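Local coordinates for MarR family transcriptional regulator (Staphylococcus epidermidis, PDB 5HLI), which probably binds DNA as a dimeric MarR-type transcriptional regulator and senses redox state through disulfide formation, at residues A[48-53]-A[59-64]; A[85-90]-A[95-100]. The protein carries 1 engineered substitution. One frame throughout, in Å; residues are numbered along the deposited sequence.

Contact 1 (A[48-53]-A[59-64])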
ATOM      1  N   LEU A  48     -17.686  -1.134  -7.511  1.00 20.65           N
ATOM      2  CA  LEU A  48     -17.475  -2.555  -7.255  1.00 19.91           C
ATOM      3  C   LEU A  48     -18.694  -3.196  -6.598  1.00 21.17           C
ATOM      4  O   LEU A  48     -19.063  -4.326  -6.938  1.00 23.30           O
ATOM      5  CB  LEU A  48     -16.224  -2.755  -6.396  1.00 20.90           C
ATOM      6  CG  LEU A  48     -14.899  -2.605  -7.148  1.00 22.17           C
ATOM      7  CD1 LEU A  48     -13.718  -2.605  -6.189  1.00 24.25           C
ATOM      8  CD2 LEU A  48     -14.752  -3.712  -8.188  1.00 23.85           C
ATOM      9  N   THR A  49     -19.339  -2.497  -5.660  1.00 18.80           N
ATOM     10  CA  THR A  49     -20.531  -3.080  -5.049  1.00 21.70           C
ATOM     11  C   THR A  49     -21.716  -3.034  -6.008  1.00 26.47           C
ATOM     12  O   THR A  49     -22.543  -3.954  -6.022  1.00 25.62           O
ATOM     13  CB  THR A  49     -20.864  -2.392  -3.718  1.00 20.72           C
ATOM     14  OG1 THR A  49     -21.958  -3.075  -3.093  1.00 20.09           O
ATOM     15  CG2 THR A  49     -21.248  -0.930  -3.907  1.00 20.07           C
ATOM     16  N   LEU A  50     -21.805  -1.990  -6.838  1.00 23.14           N
ATOM     17  CA  LEU A  50     -22.874  -1.935  -7.830  1.00 21.54           C
ATOM     18  C   LEU A  50     -22.728  -3.047  -8.858  1.00 25.48           C
ATOM     19  O   LEU A  50     -23.725  -3.603  -9.328  1.00 24.97           O
ATOM     20  CB  LEU A  50     -22.893  -0.568  -8.514  1.00 18.20           C
ATOM     21  CG  LEU A  50     -23.422   0.598  -7.679  1.00 21.90           C
ATOM     22  CD1 LEU A  50     -23.205   1.910  -8.404  1.00 22.81           C
ATOM     23  CD2 LEU A  50     -24.896   0.402  -7.370  1.00 24.82           C
ATOM     24  N   TRP A  51     -21.489  -3.390  -9.219  1.00 25.33           N
ATOM     25  CA  TRP A  51     -21.267  -4.487 -10.152  1.00 29.41           C
ATOM     26  C   TRP A  51     -21.590  -5.842  -9.534  1.00 31.59           C
ATOM     27  O   TRP A  51     -21.736  -6.824 -10.268  1.00 32.85           O
ATOM     28  CB  TRP A  51     -19.824  -4.456 -10.659  1.00 25.09           C
ATOM     29  CG  TRP A  51     -19.566  -3.336 -11.625  1.00 26.82           C
ATOM     30  CD1 TRP A  51     -20.463  -2.781 -12.494  1.00 25.35           C
ATOM     31  CD2 TRP A  51     -18.337  -2.622 -11.810  1.00 25.50           C
ATOM     32  NE1 TRP A  51     -19.868  -1.775 -13.214  1.00 26.23           N
ATOM     33  CE2 TRP A  51     -18.563  -1.655 -12.812  1.00 25.32           C
ATOM     34  CE3 TRP A  51     -17.068  -2.707 -11.230  1.00 27.24           C
ATOM     35  CZ2 TRP A  51     -17.568  -0.780 -13.244  1.00 26.73           C
ATOM     36  CZ3 TRP A  51     -16.080  -1.835 -11.660  1.00 24.98           C
ATOM     37  CH2 TRP A  51     -16.337  -0.886 -12.658  1.00 27.84           C
ATOM     38  N   GLU A  52     -21.705  -5.916  -8.207  1.00 27.01           N
ATOM     39  CA  GLU A  52     -22.169  -7.122  -7.532  1.00 35.18           C
ATOM     40  C   GLU A  52     -23.680  -7.128  -7.344  1.00 30.02           C
ATOM     41  O   GLU A  52     -24.321  -8.169  -7.523  1.00 34.66           O
ATOM     42  CB  GLU A  52     -21.484  -7.271  -6.170  1.00 30.21           C
ATOM     43  CG  GLU A  52     -19.980  -7.474  -6.252  1.00 38.48           C
ATOM     44  CD  GLU A  52     -19.609  -8.776  -6.938  1.00 48.83           C
ATOM     45  OE1 GLU A  52     -19.957  -9.851  -6.402  1.00 52.11           O
ATOM     46  OE2 GLU A  52     -18.973  -8.724  -8.013  1.00 44.91           O
ATOM     47  N   GLU A  53     -24.261  -5.984  -6.985  1.00 28.78           N
ATOM     48  CA  GLU A  53     -25.696  -5.871  -6.749  1.00 24.71           C
ATOM     49  C   GLU A  53     -26.170  -4.524  -7.273  1.00 29.31           C
ATOM     50  O   GLU A  53     -25.734  -3.477  -6.785  1.00 27.21           O
ATOM     51  CB  GLU A  53     -26.026  -6.019  -5.259  1.00 22.38           C
ATOM     52  CG  GLU A  53     -27.499  -5.848  -4.933  1.00 24.27           C
ATOM     53  CD  GLU A  53     -27.774  -5.853  -3.442  1.00 28.31           C
ATOM     54  OE1 GLU A  53     -26.824  -6.063  -2.658  1.00 34.06           O
ATOM     55  OE2 GLU A  53     -28.941  -5.640  -3.053  1.00 33.64           O
ATOM     56  N   ASN A  59     -28.342   3.871   1.217  1.00 20.49           N
ATOM     57  CA  ASN A  59     -28.066   3.239   2.503  1.00 27.21           C
ATOM     58  C   ASN A  59     -27.456   1.853   2.326  1.00 21.86           C
ATOM     59  O   ASN A  59     -26.576   1.454   3.100  1.00 23.70           O
ATOM     60  CB  ASN A  59     -29.346   3.164   3.335  1.00 29.40           C
ATOM     61  CG  ASN A  59     -29.763   4.516   3.883  1.00 40.00           C
ATOM     62  OD1 ASN A  59     -28.934   5.413   4.058  1.00 37.25           O
ATOM     63  ND2 ASN A  59     -31.051   4.669   4.157  1.00 42.06           N
ATOM     64  N   SER A  60     -27.906   1.105   1.314  1.00 22.29           N
ATOM     65  CA  SER A  60     -27.341  -0.218   1.062  1.00 22.46           C
ATOM     66  C   SER A  60     -25.872  -0.127   0.662  1.00 23.11           C
ATOM     67  O   SER A  60     -25.054  -0.958   1.075  1.00 21.34           O
ATOM     68  CB  SER A  60     -28.142  -0.937  -0.021  1.00 25.90           C
ATOM     69  OG  SER A  60     -27.478  -2.114  -0.446  1.00 25.86           O
ATOM     70  N   ILE A  61     -25.519   0.874  -0.146  1.00 22.62           N
ATOM     71  CA  ILE A  61     -24.117   1.083  -0.497  1.00 18.91           C
ATOM     72  C   ILE A  61     -23.308   1.419   0.749  1.00 20.15           C
ATOM     73  O   ILE A  61     -22.176   0.950   0.920  1.00 19.23           O
ATOM     74  CB  ILE A  61     -23.990   2.178  -1.571  1.00 20.18           C
ATOM     75  CG1 ILE A  61     -24.775   1.779  -2.824  1.00 23.44           C
ATOM     76  CG2 ILE A  61     -22.523   2.439  -1.904  1.00 20.14           C
ATOM     77  CD1 ILE A  61     -24.777   2.831  -3.917  1.00 23.65           C
ATOM     78  N   GLY A  62     -23.882   2.231   1.638  1.00 21.29           N
ATOM     79  CA  GLY A  62     -23.194   2.571   2.872  1.00 26.35           C
ATOM     80  C   GLY A  62     -22.920   1.363   3.744  1.00 24.15           C
ATOM     81  O   GLY A  62     -21.851   1.252   4.345  1.00 24.69           O
ATOM     82  N   ARG A  63     -23.881   0.441   3.829  1.00 21.56           N
ATOM     83  CA  ARG A  63     -23.656  -0.783   4.594  1.00 25.35           C
ATOM     84  C   ARG A  63     -22.562  -1.636   3.961  1.00 25.72           C
ATOM     85  O   ARG A  63     -21.703  -2.177   4.665  1.00 24.35           O
ATOM     86  CB  ARG A  63     -24.959  -1.574   4.715  1.00 26.88           C
ATOM     87  CG  ARG A  63     -25.998  -0.913   5.610  1.00 32.53           C
ATOM     88  CD  ARG A  63     -27.193  -1.821   5.865  1.00 34.52           C
ATOM     89  NE  ARG A  63     -28.044  -1.974   4.689  1.00 34.99           N
ATOM     90  CZ  ARG A  63     -29.022  -1.134   4.363  1.00 40.93           C
ATOM     91  NH1 ARG A  63     -29.271  -0.076   5.124  1.00 43.32           N
ATOM     92  NH2 ARG A  63     -29.752  -1.350   3.277  1.00 32.74           N
ATOM     93  N   HIS A  64     -22.570  -1.753   2.630  1.00 23.33           N
ATOM     94  CA  HIS A  64     -21.562  -2.558   1.944  1.00 23.44           C
ATOM     95  C   HIS A  64     -20.158  -2.011   2.158  1.00 23.10           C
ATOM     96  O   HIS A  64     -19.209  -2.781   2.346  1.00 23.29           O
ATOM     97  CB  HIS A  64     -21.863  -2.618   0.449  1.00 24.40           C
ATOM     98  CG  HIS A  64     -23.005  -3.512   0.100  1.00 24.50           C
ATOM     99  ND1 HIS A  64     -23.917  -3.201  -0.885  1.00 27.25           N
ATOM    100  CD2 HIS A  64     -23.381  -4.712   0.598  1.00 28.33           C
ATOM    101  CE1 HIS A  64     -24.808  -4.169  -0.975  1.00 26.25           C
ATOM    102  NE2 HIS A  64     -24.503  -5.098  -0.091  1.00 29.87           N
TER
HETATM  103  O   HOH W   1     -29.282  -3.928  -1.367  1.00 34.06           O
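T49 and L50 meet I61 and H64 where helix 41-52 packs against helix 58-65, the first helix of the helix-turn-helix in this winged-helix domain. The short segments lie 10.6 Å apart at their axes and make an angle of 112°, illustrating how a steep crossing can confine contact to a few side chains. The tight part is apolar, with L50 and I61 buried: CD2 of L50 lies 4.2 Å from CD1 of I61, and at its border CG2 of T49 meets CG2 of I61 at 4.1 Å, while I99 of strand 97-101 packs on both L50 and I61. The T49 torsion (chi1 -175°) puts OG1 opposite the backbone N, at the polar margin, where it hydrogen-bonds NE2 of Q56, and leaves the methyl facing I61.

Toward solvent the packing gives way to polar groups. OE1 of the same Q56 takes a weak hydrogen bond from H64 ND1 and another from S60 OG, knitting the two helices together through the intervening strand. A water also donates to S60 OG; its link to E53 OE2 is modelled too short to be trusted. The extended E53 side chain reaches H64 at the ring's edge, where carboxylate OE1 lies 3.2 Å from CE1.

Contact 2 (A[85-90]-A[95-100])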
ATOM      1  N   VAL A  85     -23.655   6.346 -13.112  1.00 20.87           N
ATOM      2  CA  VAL A  85     -24.862   5.917 -12.419  1.00 24.30           C
ATOM      3  C   VAL A  85     -25.973   6.924 -12.686  1.00 24.23           C
ATOM      4  O   VAL A  85     -25.739   8.035 -13.160  1.00 23.60           O
ATOM      5  CB  VAL A  85     -24.650   5.768 -10.895  1.00 22.34           C
ATOM      6  CG1 VAL A  85     -23.548   4.758 -10.588  1.00 21.99           C
ATOM      7  CG2 VAL A  85     -24.342   7.122 -10.268  1.00 22.04           C
ATOM      8  N   LYS A  86     -27.194   6.516 -12.358  1.00 23.89           N
ATOM      9  CA  LYS A  86     -28.325   7.422 -12.241  1.00 24.54           C
ATOM     10  C   LYS A  86     -28.739   7.528 -10.780  1.00 23.37           C
ATOM     11  O   LYS A  86     -28.635   6.565 -10.015  1.00 24.60           O
ATOM     12  CB  LYS A  86     -29.514   6.950 -13.085  1.00 27.34           C
ATOM     13  CG  LYS A  86     -29.254   6.971 -14.582  1.00 32.20           C
ATOM     14  CD  LYS A  86     -30.526   6.712 -15.371  1.00 32.76           C
ATOM     15  CE  LYS A  86     -30.296   6.937 -16.858  1.00 39.21           C
ATOM     16  NZ  LYS A  86     -29.843   8.332 -17.135  1.00 39.19           N
ATOM     17  N   ARG A  87     -29.198   8.713 -10.394  1.00 23.16           N
ATOM     18  CA  ARG A  87     -29.711   8.964  -9.054  1.00 23.28           C
ATOM     19  C   ARG A  87     -31.210   9.212  -9.138  1.00 27.10           C
ATOM     20  O   ARG A  87     -31.663  10.026  -9.948  1.00 25.88           O
ATOM     21  CB  ARG A  87     -28.998  10.157  -8.409  1.00 24.90           C
ATOM     22  CG  ARG A  87     -27.547   9.868  -8.037  1.00 22.93           C
ATOM     23  CD  ARG A  87     -26.769  11.124  -7.661  1.00 22.79           C
ATOM     24  NE  ARG A  87     -27.312  11.813  -6.495  1.00 26.80           N
ATOM     25  CZ  ARG A  87     -27.991  12.955  -6.548  1.00 29.22           C
ATOM     26  NH1 ARG A  87     -28.213  13.542  -7.719  1.00 28.53           N
ATOM     27  NH2 ARG A  87     -28.448  13.509  -5.433  1.00 22.51           N
ATOM     28  N   GLU A  88     -31.976   8.493  -8.319  1.00 24.97           N
ATOM     29  CA  GLU A  88     -33.427   8.648  -8.258  1.00 24.15           C
ATOM     30  C   GLU A  88     -33.836   8.792  -6.801  1.00 23.50           C
ATOM     31  O   GLU A  88     -33.861   7.805  -6.059  1.00 22.85           O
ATOM     32  CB  GLU A  88     -34.150   7.464  -8.900  1.00 25.70           C
ATOM     33  CG  GLU A  88     -35.662   7.513  -8.718  1.00 27.24           C
ATOM     34  CD  GLU A  88     -36.340   6.189  -9.021  1.00 33.43           C
ATOM     35  OE1 GLU A  88     -37.565   6.085  -8.799  1.00 37.32           O
ATOM     36  OE2 GLU A  88     -35.652   5.255  -9.481  1.00 35.41           O
ATOM     37  N   ARG A  89     -34.154  10.016  -6.393  1.00 25.03           N
ATOM     38  CA  ARG A  89     -34.665  10.279  -5.054  1.00 27.14           C
ATOM     39  C   ARG A  89     -36.172  10.059  -5.078  1.00 33.90           C
ATOM     40  O   ARG A  89     -36.900  10.782  -5.767  1.00 31.22           O
ATOM     41  CB  ARG A  89     -34.317  11.697  -4.609  1.00 27.59           C
ATOM     42  CG  ARG A  89     -34.875  12.076  -3.244  1.00 31.97           C
ATOM     43  CD  ARG A  89     -34.322  11.183  -2.141  1.00 26.93           C
ATOM     44  NE  ARG A  89     -32.926  11.484  -1.835  1.00 29.07           N
ATOM     45  CZ  ARG A  89     -32.253  10.948  -0.822  1.00 29.49           C
ATOM     46  NH1 ARG A  89     -32.847  10.081  -0.012  1.00 28.12           N
ATOM     47  NH2 ARG A  89     -30.985  11.279  -0.617  1.00 25.89           N
ATOM     48  N   GLN A  90     -36.637   9.045  -4.351  1.00 31.75           N
ATOM     49  CA  GLN A  90     -38.068   8.810  -4.237  1.00 35.96           C
ATOM     50  C   GLN A  90     -38.743  10.017  -3.600  1.00 34.43           C
ATOM     51  O   GLN A  90     -38.216  10.624  -2.663  1.00 31.32           O
ATOM     52  CB  GLN A  90     -38.341   7.556  -3.408  1.00 32.52           C
ATOM     53  CG  GLN A  90     -37.910   6.256  -4.066  1.00 32.65           C
ATOM     54  CD  GLN A  90     -38.145   5.052  -3.171  1.00 33.85           C
ATOM     55  OE1 GLN A  90     -38.096   5.155  -1.945  1.00 34.65           O
ATOM     56  NE2 GLN A  90     -38.410   3.904  -3.782  1.00 36.49           N
ATOM     57  N   ARG A  95     -38.664   7.405   0.603  1.00 34.04           N
ATOM     58  CA  ARG A  95     -37.834   8.503   0.104  1.00 34.51           C
ATOM     59  C   ARG A  95     -36.362   8.102   0.038  1.00 28.15           C
ATOM     60  O   ARG A  95     -35.466   8.868   0.398  1.00 25.54           O
ATOM     61  CB  ARG A  95     -38.024   9.765   0.947  1.00 35.21           C
ATOM     62  CG  ARG A  95     -39.461  10.268   0.968  1.00 40.34           C
ATOM     63  CD  ARG A  95     -39.572  11.656   1.585  1.00 47.87           C
ATOM     64  NE  ARG A  95     -40.954  11.995   1.901  1.00 49.73           N
ATOM     65  CZ  ARG A  95     -41.650  12.925   1.249  1.00 54.88           C
ATOM     66  NH1 ARG A  95     -41.091  13.615   0.259  1.00 57.53           N
ATOM     67  NH2 ARG A  95     -42.909  13.175   1.580  1.00 61.44           N
ATOM     68  N   GLN A  96     -36.114   6.881  -0.422  1.00 29.65           N
ATOM     69  CA  GLN A  96     -34.753   6.406  -0.582  1.00 32.96           C
ATOM     70  C   GLN A  96     -34.113   7.049  -1.808  1.00 28.57           C
ATOM     71  O   GLN A  96     -34.790   7.603  -2.678  1.00 26.41           O
ATOM     72  CB  GLN A  96     -34.728   4.884  -0.713  1.00 31.91           C
ATOM     73  CG  GLN A  96     -35.360   4.149   0.458  1.00 37.50           C
ATOM     74  CD  GLN A  96     -35.694   2.708   0.125  1.00 40.88           C
ATOM     75  OE1 GLN A  96     -35.995   2.378  -1.021  1.00 45.15           O
ATOM     76  NE2 GLN A  96     -35.639   1.840   1.128  1.00 41.42           N
ATOM     77  N   LEU A  97     -32.786   6.983  -1.859  1.00 27.37           N
ATOM     78  CA  LEU A  97     -32.031   7.370  -3.043  1.00 27.15           C
ATOM     79  C   LEU A  97     -31.598   6.087  -3.740  1.00 27.07           C
ATOM     80  O   LEU A  97     -30.741   5.359  -3.234  1.00 26.23           O
ATOM     81  CB  LEU A  97     -30.829   8.239  -2.680  1.00 24.22           C
ATOM     82  CG  LEU A  97     -30.043   8.797  -3.873  1.00 26.09           C
ATOM     83  CD1 LEU A  97     -30.862   9.837  -4.624  1.00 25.42           C
ATOM     84  CD2 LEU A  97     -28.708   9.377  -3.421  1.00 21.74           C
ATOM     85  N   ILE A  98     -32.203   5.803  -4.889  1.00 23.40           N
ATOM     86  CA  ILE A  98     -31.924   4.577  -5.627  1.00 22.32           C
ATOM     87  C   ILE A  98     -30.817   4.857  -6.635  1.00 24.87           C
ATOM     88  O   ILE A  98     -30.939   5.758  -7.472  1.00 23.40           O
ATOM     89  CB  ILE A  98     -33.186   4.045  -6.320  1.00 28.24           C
ATOM     90  CG1 ILE A  98     -34.252   3.693  -5.278  1.00 31.23           C
ATOM     91  CG2 ILE A  98     -32.851   2.833  -7.181  1.00 29.72           C
ATOM     92  CD1 ILE A  98     -35.555   3.217  -5.876  1.00 38.33           C
ATOM     93  N   ILE A  99     -29.736   4.084  -6.556  1.00 21.07           N
ATOM     94  CA  ILE A  99     -28.584   4.235  -7.437  1.00 20.52           C
ATOM     95  C   ILE A  99     -28.610   3.108  -8.456  1.00 25.93           C
ATOM     96  O   ILE A  99     -28.659   1.929  -8.087  1.00 22.62           O
ATOM     97  CB  ILE A  99     -27.268   4.222  -6.639  1.00 21.52           C
ATOM     98  CG1 ILE A  99     -27.307   5.288  -5.543  1.00 21.23           C
ATOM     99  CG2 ILE A  99     -26.077   4.434  -7.565  1.00 22.60           C
ATOM    100  CD1 ILE A  99     -27.504   6.698  -6.068  1.00 18.72           C
ATOM    101  N   THR A 100     -28.582   3.464  -9.739  1.00 22.07           N
ATOM    102  CA  THR A 100     -28.646   2.485 -10.815  1.00 23.39           C
ATOM    103  C   THR A 100     -27.537   2.765 -11.816  1.00 21.09           C
ATOM    104  O   THR A 100     -27.345   3.911 -12.233  1.00 25.73           O
ATOM    105  CB  THR A 100     -30.009   2.519 -11.516  1.00 28.59           C
ATOM    106  OG1 THR A 100     -31.052   2.547 -10.532  1.00 27.72           O
ATOM    107  CG2 THR A 100     -30.185   1.291 -12.394  1.00 32.93           C
TER
HETATM  108  O   HOH W   2     -38.293  12.807  -1.230  1.00 38.67           O
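The wing of the winged helix-turn-helix domain is this beta hairpin, in which 85-89 runs antiparallel to 97-100 and K86 faces T100. In relatives of the MarR family such a wing commonly approaches DNA, and the same is probable here. K86 with T100 and E88 with I98 are hydrogen-bonded pairs; R87 with I99 and R89 with L97 are non-hydrogen-bonded ones. The K86 N to T100 O bond is 2.6 Å long, and beyond the strands Q90 N continues the pairing to Q96 O at 2.9 Å.

On the face carrying R87, R89, L97 and I99, CG of R87 rests 3.7 Å from CD1 of I99 and its guanidinium goes on to a salt bridge with E80 of helix 69-81. V85 and I99 add their own apolar contact at the base of the hairpin. R89 is more intricate: bends at chi2 (62°) and chi3 (73°) fold its chain back across L97, whose CB sits over the centre of one guanidinium face, 3.6 Å above it. NH1 donates from the edge of that plane to R95 O, fixing the group's rotation with one bond and one packed face.

Near the turn, Q90 and Q96 run side by side with amide planes 11° apart. OE1 of Q90 accepts from Q96 N at 3.0 Å, standing in for a backbone carbonyl, while its NE2 lies 3.6 Å from CD1 of I98. A water donates to Q90 O and accepts from R95 NH1, the latter at 3.3 Å.

In the fold
Contact 1 closes before contact 2 opens along the chain, and their centres lie about 13 Å apart within one winged helix-turn-helix domain, on the same side of the chain's centre. Helix 69-81 follows contact 1 and leads into the wing. The two meet in a shared apolar core: L50 CD1 touches V85 CG1 at 3.6 Å, and I61 CD1 touches I99 CG1 at 3.9 Å. Strand 56-57, between the segments of contact 1, joins the sheet of contact 2 beside strand 97-101. Helix pair and wing are thus tied by both side chains and backbone, consistent with a rigid domain in which helix 69-81, the probable recognition helix, and the wing would meet DNA together.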